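Local coordinates for uncharacterized protein (Cytophaga hutchinsonii, PDB 3OMT) that is of unknown function but, as a putative Xre-family antitoxin with a helix-turn-helix fold, probably binds DNA and counteracts a partner toxin, at residues A18-T23 with E58-D63. Numbering follows the deposited sequence.
Sequences AEKGKT and EALNVD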
ATOM      1  N   ALA A  18       3.236  17.149  -5.768  1.00  8.35           N
ATOM      2  CA  ALA A  18       3.737  18.504  -5.553  1.00  8.22           C
ATOM      3  C   ALA A  18       5.275  18.553  -5.451  1.00  8.08           C
ATOM      4  O   ALA A  18       5.916  19.424  -6.052  1.00  9.37           O
ATOM      5  CB  ALA A  18       3.079  19.160  -4.344  1.00  8.15           C
ATOM      6  N   GLU A  19       5.882  17.604  -4.746  1.00  6.73           N
ATOM      7  CA  GLU A  19       7.320  17.542  -4.621  1.00  7.71           C
ATOM      8  C   GLU A  19       7.964  17.415  -5.969  1.00  8.64           C
ATOM      9  O   GLU A  19       8.958  18.084  -6.265  1.00  8.49           O
ATOM     10  CB  GLU A  19       7.712  16.335  -3.754  1.00  8.20           C
ATOM     11  CG  GLU A  19       7.430  16.508  -2.275  1.00  8.79           C
ATOM     12  CD  GLU A  19       7.664  15.237  -1.466  1.00 10.88           C
ATOM     13  OE1 GLU A  19       8.162  14.210  -2.031  1.00 12.99           O
ATOM     14  OE2 GLU A  19       7.389  15.304  -0.235  1.00 14.11           O
ATOM     15  N   LYS A  20       7.366  16.558  -6.805  1.00  8.22           N
ATOM     16  CA  LYS A  20       7.934  16.247  -8.111  1.00  8.73           C
ATOM     17  C   LYS A  20       7.548  17.265  -9.197  1.00  8.44           C
ATOM     18  O   LYS A  20       8.051  17.187 -10.311  1.00  9.79           O
ATOM     19  CB  LYS A  20       7.589  14.816  -8.540  1.00  9.82           C
ATOM     20  CG  LYS A  20       8.255  13.775  -7.671  1.00 10.97           C
ATOM     21  CD  LYS A  20       9.760  13.882  -7.724  1.00 13.99           C
ATOM     22  CE  LYS A  20      10.505  12.706  -7.110  1.00 17.35           C
ATOM     23  NZ  LYS A  20      11.953  13.019  -7.291  1.00 19.14           N
ATOM     24  N   GLY A  21       6.668  18.215  -8.876  1.00  7.92           N
ATOM     25  CA  GLY A  21       6.212  19.186  -9.868  1.00  9.42           C
ATOM     26  C   GLY A  21       5.261  18.599 -10.929  1.00  9.68           C
ATOM     27  O   GLY A  21       5.188  19.082 -12.051  1.00 10.23           O
ATOM     28  N   LYS A  22       4.523  17.553 -10.585  1.00 10.95           N
ATOM     29  CA  LYS A  22       3.583  16.919 -11.508  1.00 11.04           C
ATOM     30  C   LYS A  22       2.150  17.204 -11.097  1.00 11.05           C
ATOM     31  O   LYS A  22       1.864  17.428  -9.952  1.00 13.69           O
ATOM     32  CB  LYS A  22       3.817  15.403 -11.552  1.00 10.90           C
ATOM     33  CG  LYS A  22       5.198  15.026 -11.953  1.00 11.89           C
ATOM     34  CD  LYS A  22       5.619  15.583 -13.316  1.00 11.42           C
ATOM     35  CE  LYS A  22       6.864  14.911 -13.786  1.00 14.40           C
ATOM     36  NZ  LYS A  22       7.424  15.475 -15.040  1.00 16.63           N
ATOM     37  N   THR A  23       1.254  17.240 -12.064  1.00 12.44           N
ATOM     38  CA  THR A  23      -0.149  17.550 -11.819  1.00 11.84           C
ATOM     39  C   THR A  23      -0.945  16.254 -11.841  1.00 11.44           C
ATOM     40  O   THR A  23      -0.468  15.212 -12.345  1.00 10.99           O
ATOM     41  CB  THR A  23      -0.667  18.481 -12.935  1.00 11.37           C
ATOM     42  OG1 THR A  23      -0.545  17.782 -14.191  1.00 14.05           O
ATOM     43  CG2 THR A  23       0.167  19.804 -12.996  1.00 16.27           C
ATOM     44  N   GLU A  58       6.785   4.200  -9.945  1.00 10.98           N
ATOM     45  CA  GLU A  58       7.672   4.088 -11.087  1.00 11.62           C
ATOM     46  C   GLU A  58       7.568   5.348 -12.000  1.00 11.94           C
ATOM     47  O   GLU A  58       8.601   5.905 -12.435  1.00 13.22           O
ATOM     48  CB  GLU A  58       7.357   2.801 -11.849  1.00 12.58           C
ATOM     49  CG  GLU A  58       8.177   2.660 -13.131  1.00 16.59           C
ATOM     50  CD  GLU A  58       7.695   1.480 -13.984  1.00 23.95           C
ATOM     51  OE1 GLU A  58       6.461   1.235 -14.087  1.00 28.41           O
ATOM     52  OE2 GLU A  58       8.552   0.828 -14.594  1.00 29.17           O
ATOM     53  N   ALA A  59       6.355   5.806 -12.253  1.00 11.30           N
ATOM     54  CA  ALA A  59       6.092   7.000 -13.059  1.00 11.13           C
ATOM     55  C   ALA A  59       6.742   8.239 -12.468  1.00 10.94           C
ATOM     56  O   ALA A  59       7.345   9.052 -13.196  1.00 12.42           O
ATOM     57  CB  ALA A  59       4.576   7.211 -13.263  1.00 11.85           C
ATOM     58  N   LEU A  60       6.634   8.363 -11.153  1.00 10.38           N
ATOM     59  CA  LEU A  60       7.187   9.503 -10.418  1.00 11.29           C
ATOM     60  C   LEU A  60       8.644   9.382 -10.057  1.00 11.69           C
ATOM     61  O   LEU A  60       9.256  10.365  -9.578  1.00 12.52           O
ATOM     62  CB  LEU A  60       6.384   9.769  -9.159  1.00 11.70           C
ATOM     63  CG  LEU A  60       5.022  10.362  -9.422  1.00  9.62           C
ATOM     64  CD1 LEU A  60       4.125  10.304  -8.231  1.00 12.51           C
ATOM     65  CD2 LEU A  60       5.099  11.825  -9.965  1.00 13.13           C
ATOM     66  N   ASN A  61       9.202   8.198 -10.219  1.00 12.01           N
ATOM     67  CA  ASN A  61      10.602   7.922  -9.832  1.00 13.91           C
ATOM     68  C   ASN A  61      10.889   8.141  -8.336  1.00 13.89           C
ATOM     69  O   ASN A  61      11.861   8.834  -7.942  1.00 14.85           O
ATOM     70  CB  ASN A  61      11.594   8.751 -10.669  1.00 14.88           C
ATOM     71  CG  ASN A  61      13.002   8.234 -10.551  1.00 18.78           C
ATOM     72  OD1 ASN A  61      13.205   7.058 -10.310  1.00 25.53           O
ATOM     73  ND2 ASN A  61      13.975   9.108 -10.707  1.00 26.70           N
ATOM     74  N   VAL A  62      10.005   7.572  -7.513  1.00 11.62           N
ATOM     75  CA  VAL A  62      10.125   7.614  -6.072  1.00 11.54           C
ATOM     76  C   VAL A  62       9.946   6.206  -5.551  1.00 10.47           C
ATOM     77  O   VAL A  62       9.329   5.354  -6.193  1.00 10.11           O
ATOM     78  CB  VAL A  62       9.043   8.569  -5.389  1.00 12.72           C
ATOM     79  CG1 VAL A  62       9.225   9.968  -5.869  1.00 18.06           C
ATOM     80  CG2 VAL A  62       7.592   8.060  -5.603  1.00 12.18           C
ATOM     81  N   ASP A  63      10.465   5.970  -4.351  1.00 10.77           N
ATOM     82  CA  ASP A  63      10.213   4.730  -3.643  1.00 10.74           C
ATOM     83  C   ASP A  63       8.711   4.690  -3.368  1.00  9.76           C
ATOM     84  O   ASP A  63       8.139   5.645  -2.870  1.00  8.81           O
ATOM     85  CB  ASP A  63      11.018   4.753  -2.333  1.00 11.76           C
ATOM     86  CG  ASP A  63      10.911   3.498  -1.511  1.00 13.21           C
ATOM     87  OD1 ASP A  63      10.086   2.658  -1.735  1.00 12.71           O
ATOM     88  OD2 ASP A  63      11.719   3.385  -0.554  1.00 21.70           O
TER
HETATM   89  O   HOH W   1      13.533  10.568  -6.996  1.00 30.70           O
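Lys20 and Lys22 lay their aliphatic stems against Leu60 and Val62 where the C-terminal ends of two helices, 13-20 and 50-60, come together in the helix-turn-helix fold of this Xre-type protein. Both helices finish in a Schellman motif, with Gly21 and Asn61 taking the positive phi, and the CA atoms of Lys20 and Leu60 lie 7.2 Å apart. Leu60 is the hydrophobic centre. Its CG stands beside its own backbone N (chi1 -72°), and CD2 reaches over to the lysines, meeting CG of Lys22 at 3.8 Å and CB of Lys20 at 4.1 Å. Behind this fringe, Leu60 also packs on Val16, Leu17 and Trp26, and Val62 on Val16, so the lysine methylenes cover the outer margin of the buried core. The Lys22 and Leu60 side chains lie alongside each other, pointing opposite ways, and Lys22 also makes a cation-pi contact with Trp26. Lys20 bends at chi2 (-61°) and then extends, which carries its stem across the carbonyl of Leu60; CE lies 3.6 Å from Leu60 O. The same CE presses on CG1 of Val62 at 3.3 Å, tighter than an ordinary carbon-carbon contact. Asn61 touches the second subunit: Asn61 OD1 accepts a hydrogen bond from Lys72 NZ of that chain, while the backbone carbonyl of Asn61 faces Lys20. One water bridges the two, accepting from Lys20 NZ at 2.9 Å and donating to Asn61 O at 2.6 Å.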